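Local coordinates for protein flavohemoglobin (Malassezia yamatoensis, PDB 6O0A) that binds heme and FAD and probably acts as a nitric oxide dioxygenase, oxidising nitric oxide to nitrate and so giving resistance to it, at residues Q165-R179 against Q251-Y265. Numbering follows the deposited sequence. Where two conformers were deposited one is given.
Sequences QANNIVRAKFKLVKR and QNQEVGALLDISNPY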
loop_
_atom_site.group_PDB
_atom_site.type_symbol
_atom_site.label_atom_id
_atom_site.label_comp_id
_atom_site.label_asym_id
_atom_site.label_seq_id
_atom_site.Cartn_x
_atom_site.Cartn_y
_atom_site.Cartn_z
ATOM N N GLN A 165 17.503 -3.479 -6.940
ATOM C CA GLN A 165 17.806 -4.055 -5.638
ATOM C C GLN A 165 19.292 -4.382 -5.490
ATOM O O GLN A 165 20.012 -4.634 -6.462
ATOM C CB GLN A 165 17.000 -5.330 -5.411
ATOM C CG GLN A 165 15.518 -5.099 -5.529
ATOM C CD GLN A 165 15.079 -3.958 -4.654
ATOM O OE1 GLN A 165 15.312 -3.964 -3.444
ATOM N NE2 GLN A 165 14.464 -2.951 -5.262
ATOM N N ALA A 166 19.724 -4.426 -4.233
ATOM C CA ALA A 166 21.090 -4.769 -3.862
ATOM C C ALA A 166 21.317 -6.270 -3.775
ATOM O O ALA A 166 22.421 -6.698 -3.426
ATOM C CB ALA A 166 21.437 -4.118 -2.514
ATOM N N ASN A 167 20.301 -7.076 -4.077
ATOM C CA ASN A 167 20.393 -8.520 -3.959
ATOM C C ASN A 167 19.534 -9.132 -5.055
ATOM O O ASN A 167 18.843 -8.426 -5.792
ATOM C CB ASN A 167 19.936 -8.989 -2.581
ATOM C CG ASN A 167 18.522 -8.556 -2.277
ATOM O OD1 ASN A 167 17.589 -8.929 -2.994
ATOM N ND2 ASN A 167 18.349 -7.760 -1.220
ATOM N N ASN A 168 19.580 -10.463 -5.156
ATOM C CA ASN A 168 18.854 -11.185 -6.192
ATOM C C ASN A 168 17.783 -12.099 -5.602
ATOM O O ASN A 168 17.439 -13.121 -6.199
ATOM C CB ASN A 168 19.822 -11.992 -7.056
ATOM C CG ASN A 168 20.523 -13.082 -6.274
ATOM O OD1 ASN A 168 20.505 -13.094 -5.042
ATOM N ND2 ASN A 168 21.141 -14.021 -6.993
ATOM N N ILE A 169 17.260 -11.763 -4.424
ATOM C CA ILE A 169 16.236 -12.570 -3.780
ATOM C C ILE A 169 14.962 -11.741 -3.684
ATOM O O ILE A 169 14.948 -10.559 -4.023
ATOM C CB ILE A 169 16.689 -13.102 -2.403
ATOM C CG1 ILE A 169 17.282 -12.008 -1.509
ATOM C CG2 ILE A 169 17.743 -14.199 -2.624
ATOM C CD1 ILE A 169 16.286 -11.011 -0.890
ATOM N N VAL A 170 13.877 -12.375 -3.235
ATOM C CA VAL A 170 12.645 -11.637 -2.970
ATOM C C VAL A 170 12.366 -11.474 -1.483
ATOM O O VAL A 170 11.604 -10.567 -1.114
ATOM C CB VAL A 170 11.421 -12.247 -3.687
ATOM C CG1 VAL A 170 11.603 -12.136 -5.209
ATOM C CG2 VAL A 170 11.192 -13.680 -3.275
ATOM N N ARG A 171 12.947 -12.308 -0.623
ATOM C CA ARG A 171 12.901 -12.082 0.813
ATOM C C ARG A 171 14.093 -12.783 1.448
ATOM O O ARG A 171 14.661 -13.726 0.879
ATOM C CB ARG A 171 11.580 -12.564 1.424
ATOM C CG ARG A 171 11.183 -13.978 1.053
ATOM C CD ARG A 171 9.776 -14.247 1.564
ATOM N NE ARG A 171 9.273 -15.565 1.203
ATOM C CZ ARG A 171 8.523 -15.805 0.130
ATOM N NH1 ARG A 171 8.096 -17.032 -0.116
ATOM N NH2 ARG A 171 8.201 -14.817 -0.693
ATOM N N ALA A 172 14.481 -12.292 2.626
ATOM C CA ALA A 172 15.670 -12.786 3.309
ATOM C C ALA A 172 15.393 -12.858 4.803
ATOM O O ALA A 172 14.490 -12.198 5.316
ATOM C CB ALA A 172 16.897 -11.903 3.030
ATOM N N LYS A 173 16.200 -13.653 5.507
ATOM C CA LYS A 173 15.947 -13.924 6.919
ATOM C C LYS A 173 16.451 -12.781 7.792
ATOM O O LYS A 173 17.581 -12.310 7.614
ATOM C CB LYS A 173 16.620 -15.234 7.334
ATOM C CG LYS A 173 16.003 -15.886 8.564
ATOM C CD LYS A 173 14.591 -16.402 8.293
ATOM C CE LYS A 173 14.596 -17.746 7.584
ATOM N NZ LYS A 173 13.216 -18.302 7.466
ATOM N N PHE A 174 15.608 -12.337 8.724
ATOM C CA PHE A 174 15.957 -11.316 9.701
ATOM C C PHE A 174 15.699 -11.830 11.110
ATOM O O PHE A 174 14.840 -12.691 11.328
ATOM C CB PHE A 174 15.155 -10.017 9.481
ATOM C CG PHE A 174 15.706 -9.145 8.387
ATOM C CD1 PHE A 174 15.601 -9.529 7.057
ATOM C CD2 PHE A 174 16.328 -7.942 8.686
ATOM C CE1 PHE A 174 16.113 -8.734 6.037
ATOM C CE2 PHE A 174 16.849 -7.133 7.671
ATOM C CZ PHE A 174 16.732 -7.532 6.342
ATOM N N LYS A 175 16.439 -11.279 12.063
ATOM C CA LYS A 175 16.273 -11.597 13.471
ATOM C C LYS A 175 15.669 -10.399 14.198
ATOM O O LYS A 175 16.053 -9.246 13.958
ATOM C CB LYS A 175 17.622 -11.988 14.091
ATOM C CG LYS A 175 17.608 -12.185 15.605
ATOM C CD LYS A 175 18.985 -11.890 16.192
ATOM C CE LYS A 175 19.610 -13.113 16.823
ATOM N NZ LYS A 175 20.895 -12.776 17.510
ATOM N N LEU A 176 14.718 -10.670 15.081
ATOM C CA LEU A 176 14.128 -9.618 15.904
ATOM C C LEU A 176 15.104 -9.282 17.030
ATOM O O LEU A 176 15.391 -10.126 17.886
ATOM C CB LEU A 176 12.767 -10.076 16.433
ATOM C CG LEU A 176 12.078 -9.082 17.373
ATOM C CD1 LEU A 176 11.811 -7.719 16.674
ATOM C CD2 LEU A 176 10.766 -9.661 17.917
ATOM N N VAL A 177 15.641 -8.060 17.031
ATOM C CA VAL A 177 16.641 -7.674 18.024
ATOM C C VAL A 177 16.095 -6.738 19.095
ATOM O O VAL A 177 16.708 -6.640 20.172
ATOM C CB VAL A 177 17.897 -7.056 17.367
ATOM C CG1 VAL A 177 18.549 -8.055 16.398
ATOM C CG2 VAL A 177 17.562 -5.739 16.660
ATOM N N LYS A 178 14.983 -6.049 18.845
ATOM C CA LYS A 178 14.405 -5.164 19.849
ATOM C C LYS A 178 12.895 -5.103 19.660
ATOM O O LYS A 178 12.401 -4.978 18.538
ATOM C CB LYS A 178 15.002 -3.755 19.784
ATOM C CG LYS A 178 14.638 -2.886 20.977
ATOM C CD LYS A 178 15.307 -1.517 20.895
ATOM C CE LYS A 178 15.096 -0.729 22.183
ATOM N NZ LYS A 178 15.716 0.615 22.097
ATOM N N ARG A 179 12.170 -5.170 20.774
ATOM C CA ARG A 179 10.713 -5.191 20.761
ATOM C C ARG A 179 10.218 -4.326 21.911
ATOM O O ARG A 179 10.545 -4.597 23.069
ATOM C CB ARG A 179 10.212 -6.633 20.895
ATOM C CG ARG A 179 8.723 -6.799 20.840
ATOM C CD ARG A 179 8.315 -8.079 21.551
ATOM N NE ARG A 179 6.872 -8.247 21.480
ATOM C CZ ARG A 179 6.027 -7.762 22.381
ATOM N NH1 ARG A 179 6.477 -7.084 23.433
ATOM N NH2 ARG A 179 4.728 -7.955 22.227
ATOM N N GLN A 251 3.157 -9.708 16.772
ATOM C CA GLN A 251 3.412 -9.084 18.070
ATOM C C GLN A 251 3.820 -10.084 19.132
ATOM O O GLN A 251 4.345 -9.681 20.174
ATOM C CB GLN A 251 2.183 -8.321 18.572
ATOM C CG GLN A 251 1.828 -7.099 17.770
ATOM C CD GLN A 251 0.837 -6.234 18.513
ATOM O OE1 GLN A 251 0.166 -6.699 19.445
ATOM N NE2 GLN A 251 0.753 -4.955 18.124
ATOM N N ASN A 252 3.585 -11.373 18.921
ATOM C CA ASN A 252 3.967 -12.341 19.930
ATOM C C ASN A 252 5.308 -13.000 19.634
ATOM O O ASN A 252 5.680 -13.949 20.322
ATOM C CB ASN A 252 2.857 -13.371 20.107
ATOM C CG ASN A 252 1.750 -12.856 21.008
ATOM O OD1 ASN A 252 1.692 -13.194 22.191
ATOM N ND2 ASN A 252 0.895 -11.992 20.466
ATOM N N GLN A 253 6.055 -12.494 18.657
ATOM C CA GLN A 253 7.407 -12.983 18.417
ATOM C C GLN A 253 8.339 -12.527 19.529
ATOM O O GLN A 253 8.297 -11.373 19.963
ATOM C CB GLN A 253 7.926 -12.462 17.077
ATOM C CG GLN A 253 7.069 -12.830 15.898
ATOM C CD GLN A 253 7.085 -14.325 15.612
ATOM O OE1 GLN A 253 8.146 -14.948 15.542
ATOM N NE2 GLN A 253 5.909 -14.908 15.471
ATOM N N GLU A 254 9.197 -13.430 19.985
ATOM C CA GLU A 254 10.157 -13.072 21.014
ATOM C C GLU A 254 11.437 -12.540 20.385
ATOM O O GLU A 254 11.767 -12.861 19.241
ATOM C CB GLU A 254 10.461 -14.275 21.904
ATOM C CG GLU A 254 9.215 -14.821 22.583
ATOM C CD GLU A 254 9.528 -15.759 23.728
ATOM O OE1 GLU A 254 10.176 -16.803 23.491
ATOM O OE2 GLU A 254 9.127 -15.443 24.868
ATOM N N VAL A 255 12.154 -11.705 21.140
ATOM C CA VAL A 255 13.472 -11.277 20.685
ATOM C C VAL A 255 14.302 -12.500 20.341
ATOM O O VAL A 255 14.343 -13.476 21.099
ATOM C CB VAL A 255 14.159 -10.409 21.753
ATOM C CG1 VAL A 255 15.639 -10.234 21.411
ATOM C CG2 VAL A 255 13.468 -9.063 21.852
ATOM N N GLY A 256 14.949 -12.466 19.182
ATOM C CA GLY A 256 15.671 -13.604 18.662
ATOM C C GLY A 256 14.926 -14.394 17.603
ATOM O O GLY A 256 15.548 -15.205 16.905
ATOM N N ALA A 257 13.615 -14.194 17.476
ATOM C CA ALA A 257 12.841 -14.884 16.455
ATOM C C ALA A 257 13.330 -14.514 15.057
ATOM O O ALA A 257 13.759 -13.385 14.795
ATOM C CB ALA A 257 11.357 -14.549 16.583
ATOM N N LEU A 258 13.253 -15.483 14.158
ATOM C CA LEU A 258 13.661 -15.314 12.771
ATOM C C LEU A 258 12.419 -15.225 11.896
ATOM O O LEU A 258 11.559 -16.114 11.942
ATOM C CB LEU A 258 14.538 -16.490 12.324
ATOM C CG LEU A 258 15.810 -16.713 13.134
ATOM C CD1 LEU A 258 16.522 -17.965 12.652
ATOM C CD2 LEU A 258 16.706 -15.497 13.016
ATOM N N LEU A 259 12.330 -14.165 11.096
ATOM C CA LEU A 259 11.255 -13.971 10.131
ATOM C C LEU A 259 11.865 -13.513 8.816
ATOM O O LEU A 259 12.925 -12.880 8.800
ATOM C CB LEU A 259 10.218 -12.916 10.606
ATOM C CG LEU A 259 9.414 -13.226 11.875
ATOM C CD1 LEU A 259 8.376 -12.153 12.123
ATOM C CD2 LEU A 259 8.745 -14.582 11.740
ATOM N N ASP A 260 11.189 -13.810 7.712
ATOM C CA ASP A 260 11.641 -13.339 6.408
ATOM C C ASP A 260 11.081 -11.945 6.130
ATOM O O ASP A 260 9.925 -11.650 6.457
ATOM C CB ASP A 260 11.210 -14.313 5.299
ATOM C CG ASP A 260 12.156 -15.517 5.160
ATOM O OD1 ASP A 260 13.353 -15.406 5.498
ATOM O OD2 ASP A 260 11.712 -16.572 4.682
ATOM N N ILE A 261 11.906 -11.084 5.527
ATOM C CA ILE A 261 11.495 -9.726 5.166
ATOM C C ILE A 261 11.840 -9.483 3.704
ATOM O O ILE A 261 12.938 -9.828 3.247
ATOM C CB ILE A 261 12.164 -8.656 6.050
ATOM C CG1 ILE A 261 11.869 -8.941 7.526
ATOM C CG2 ILE A 261 11.662 -7.253 5.648
ATOM C CD1 ILE A 261 12.310 -7.840 8.503
ATOM N N SER A 262 10.904 -8.875 2.976
ATOM C CA SER A 262 11.095 -8.593 1.562
ATOM C C SER A 262 12.059 -7.422 1.373
ATOM O O SER A 262 12.522 -6.784 2.326
ATOM C CB SER A 262 9.764 -8.255 0.899
ATOM O OG SER A 262 9.352 -6.935 1.274
ATOM N N ASN A 263 12.330 -7.127 0.111
ATOM C CA ASN A 263 13.004 -5.899 -0.241
ATOM C C ASN A 263 12.030 -4.731 -0.104
ATOM O O ASN A 263 10.813 -4.922 -0.118
ATOM C CB ASN A 263 13.564 -6.026 -1.656
ATOM C CG ASN A 263 14.758 -6.974 -1.710
ATOM O OD1 ASN A 263 15.494 -7.109 -0.721
ATOM N ND2 ASN A 263 14.956 -7.628 -2.847
ATOM N N PRO A 264 12.544 -3.511 0.074
ATOM C CA PRO A 264 11.662 -2.365 0.317
ATOM C C PRO A 264 11.118 -1.786 -0.984
ATOM O O PRO A 264 11.822 -1.706 -1.995
ATOM C CB PRO A 264 12.588 -1.366 1.019
ATOM C CG PRO A 264 13.930 -1.616 0.361
ATOM C CD PRO A 264 13.970 -3.127 0.101
ATOM N N TYR A 265 9.849 -1.370 -0.943
ATOM C CA TYR A 265 9.161 -0.864 -2.124
ATOM C C TYR A 265 8.139 0.186 -1.701
ATOM O O TYR A 265 7.899 0.415 -0.515
ATOM C CB TYR A 265 8.500 -2.015 -2.910
ATOM C CG TYR A 265 9.510 -2.898 -3.612
ATOM C CD1 TYR A 265 10.218 -2.432 -4.713
ATOM C CD2 TYR A 265 9.767 -4.192 -3.164
ATOM C CE1 TYR A 265 11.160 -3.219 -5.355
ATOM C CE2 TYR A 265 10.705 -4.997 -3.806
ATOM C CZ TYR A 265 11.400 -4.500 -4.900
ATOM O OH TYR A 265 12.333 -5.275 -5.547
HETATM O O HOH W 1 13.504 -0.524 -3.800
HETATM O O HOH W 2 10.913 -8.402 -2.649
HETATM O O HOH W 3 11.905 -18.416 10.040
HETATM O O HOH W 4 6.914 -9.217 18.904
#
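F174 and I261 meet on the buried face that carries A172, F174, L259 and I261 of two antiparallel strands, 171-181 and 258-262, side by side in the antiparallel six-stranded sheet of the FAD-binding domain, the flavin-binding barrel of the ferredoxin reductase family. The two side chains cross at about a right angle. F174 keeps CG beside its own backbone N (chi1 -80°), which turns one ring face to the I261 methyl; I261 CD1 lies 4.1 Å from the centroid of the F174 ring, a CH-pi contact. A flat ring and a branched aliphatic chain suit this face, where I261 also packs on I208 and I210 of strand 207-213.

On the other face K173, bent at chi2 and chi3, crosses the D260 carboxylate at a slant and passes alongside OD1, its NZ 3.5 Å from D260 OD1 in a salt bridge. A water links NZ to the L258 carbonyl. Charged ends suit this partly exposed side.

Beyond the strands, N167 and N263 join their amides from opposite directions, the planes 30° apart. N263 ND2 reaches N167 OD1 on an in-plane lone pair at 2.9 Å, and N167 ND2 gives to N263 OD1. Asparagine fits because each amide both donates and accepts; N167 OD1 also takes I169 N, making an Asx turn, and N167 ND2 also bonds A198 O.

At the far end G256 donates N to L176 O; at its phi of 100° in the type II turn E254-A257, a side chain would jam against V255 O, so glycine suits. Past it R179, long and rich in N-H groups, reaches the C-terminal end of helix 246-251: a water joins NE to Q253 O, and R179 NH2 donates nearly in the guanidinium plane to Q251 O at 2.7 Å.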